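Local coordinates for protein hypoxanthine-guanine phosphoribosyltransferase (Thermus thermophilus, PDB 3ACD) that probably catalyses the magnesium-dependent salvage of hypoxanthine and guanine, transferring phosphoribose from phosphoribosyl diphosphate to give IMP or GMP, at residues Tyr113-Leu118 against Ala124-Ala129. Sequence-based numbering, arbitrary orientation.
Sequences YLLDYL and ASVRVA
Neither a ring nor any other flat group meets another across this contact: Leu-115 touches Val-126 and Val-128 through methyls alone, so there are no faces or edges to match. One methyl, Leu-115 CD2, serves both valines, lying 3.8 Å from Val-126 CG1 and 4.0 Å from Val-128 CG2. CG of Leu-115 stands anti to its own carbonyl carbon (chi1 -69°); chi2 (-179°) then sets CD1 anti to CA, farther from the strand, and leaves CD2 as the methyl turned to the valines. The valines, two apart on the strand, both turn their CB toward the helix but offer different branches: CG1, anti to N, in Val-126 and CG2, beside N, in Val-128. Beta-branched residues suit an extended chain, while leucine's longer arm and the short valine branch together fill the 8.1 Å between CA of Leu-115 and CA of Val-126. This is the second half of a beta-alpha-beta crossover in the Rossmann-like fold of type I phosphoribosyltransferases: strand 97-102, helix 109-119, then the neighbouring parallel strand 125-130. The connection entering the helix carries Asp-106, Thr-107 and Gly-108, which bind IMP. Leu-114 and Leu-118 pack on Val-100 of strand 97-102, which Val-126 also touches. Leu-115 also packs on Pro-143.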
# COMPACT_ATOMS: atom_id res chain seq x y z
N TYR A 113 -1.25 -19.49 10.58
CA TYR A 113 -0.36 -19.02 11.64
C TYR A 113 -0.78 -17.62 12.08
O TYR A 113 -0.87 -17.34 13.27
CB TYR A 113 1.09 -18.98 11.14
CG TYR A 113 2.05 -18.41 12.15
CD1 TYR A 113 2.41 -19.13 13.29
CD2 TYR A 113 2.60 -17.13 11.98
CE1 TYR A 113 3.28 -18.59 14.24
CE2 TYR A 113 3.47 -16.59 12.93
CZ TYR A 113 3.80 -17.32 14.05
OH TYR A 113 4.66 -16.79 14.99
N LEU A 114 -1.03 -16.75 11.11
CA LEU A 114 -1.43 -15.38 11.40
C LEU A 114 -2.70 -15.33 12.24
O LEU A 114 -2.78 -14.57 13.21
CB LEU A 114 -1.62 -14.59 10.11
CG LEU A 114 -2.03 -13.12 10.27
CD1 LEU A 114 -1.00 -12.39 11.11
CD2 LEU A 114 -2.17 -12.47 8.90
N LEU A 115 -3.71 -16.12 11.87
CA LEU A 115 -4.96 -16.12 12.61
C LEU A 115 -4.78 -16.55 14.06
O LEU A 115 -5.39 -15.98 14.96
CB LEU A 115 -6.00 -17.01 11.92
CG LEU A 115 -6.53 -16.49 10.58
CD1 LEU A 115 -7.56 -17.45 10.01
CD2 LEU A 115 -7.15 -15.11 10.77
N ASP A 116 -3.94 -17.56 14.29
CA ASP A 116 -3.71 -18.01 15.66
C ASP A 116 -3.00 -16.91 16.45
O ASP A 116 -3.31 -16.69 17.62
CB ASP A 116 -2.85 -19.28 15.67
CG ASP A 116 -3.58 -20.49 15.12
OD1 ASP A 116 -4.78 -20.66 15.42
OD2 ASP A 116 -2.95 -21.29 14.40
N TYR A 117 -2.06 -16.24 15.80
CA TYR A 117 -1.32 -15.16 16.44
C TYR A 117 -2.26 -14.04 16.88
O TYR A 117 -2.21 -13.58 18.02
CB TYR A 117 -0.27 -14.59 15.48
CG TYR A 117 0.51 -13.43 16.04
CD1 TYR A 117 1.42 -13.61 17.08
CD2 TYR A 117 0.33 -12.14 15.55
CE1 TYR A 117 2.14 -12.54 17.61
CE2 TYR A 117 1.04 -11.06 16.07
CZ TYR A 117 1.95 -11.27 17.10
OH TYR A 117 2.65 -10.21 17.62
N LEU A 118 -3.12 -13.61 15.96
CA LEU A 118 -4.08 -12.55 16.24
C LEU A 118 -5.10 -12.94 17.30
O LEU A 118 -5.42 -12.15 18.19
CB LEU A 118 -4.81 -12.15 14.95
CG LEU A 118 -3.96 -11.63 13.79
CD1 LEU A 118 -4.87 -11.29 12.61
CD2 LEU A 118 -3.18 -10.39 14.22
N ALA A 124 -12.16 -8.69 19.22
CA ALA A 124 -13.61 -8.88 19.32
C ALA A 124 -14.07 -9.86 18.24
O ALA A 124 -15.01 -10.63 18.44
CB ALA A 124 -14.33 -7.54 19.15
N SER A 125 -13.39 -9.83 17.10
CA SER A 125 -13.72 -10.73 15.99
C SER A 125 -12.64 -10.61 14.93
O SER A 125 -11.88 -9.64 14.91
CB SER A 125 -15.07 -10.37 15.38
OG SER A 125 -15.02 -9.13 14.70
N VAL A 126 -12.58 -11.60 14.05
CA VAL A 126 -11.61 -11.59 12.97
C VAL A 126 -12.21 -12.18 11.70
O VAL A 126 -12.78 -13.27 11.72
CB VAL A 126 -10.35 -12.43 13.30
CG1 VAL A 126 -9.37 -12.38 12.12
CG2 VAL A 126 -9.68 -11.93 14.56
N ARG A 127 -12.12 -11.42 10.61
CA ARG A 127 -12.59 -11.90 9.32
C ARG A 127 -11.43 -11.72 8.35
O ARG A 127 -10.51 -10.94 8.62
CB ARG A 127 -13.83 -11.13 8.85
CG ARG A 127 -15.10 -11.63 9.53
CD ARG A 127 -16.37 -11.10 8.88
NE ARG A 127 -17.54 -11.67 9.53
CZ ARG A 127 -18.80 -11.40 9.19
NH1 ARG A 127 -19.05 -10.56 8.19
NH2 ARG A 127 -19.80 -11.97 9.85
N VAL A 128 -11.48 -12.43 7.24
CA VAL A 128 -10.40 -12.37 6.26
C VAL A 128 -10.83 -11.90 4.88
O VAL A 128 -11.85 -12.34 4.35
CB VAL A 128 -9.73 -13.76 6.11
CG1 VAL A 128 -8.66 -13.73 5.03
CG2 VAL A 128 -9.13 -14.19 7.44
N ALA A 129 -10.05 -10.99 4.31
CA ALA A 129 -10.29 -10.49 2.96
C ALA A 129 -9.04 -10.89 2.18
O ALA A 129 -7.92 -10.61 2.61
CB ALA A 129 -10.45 -8.98 2.97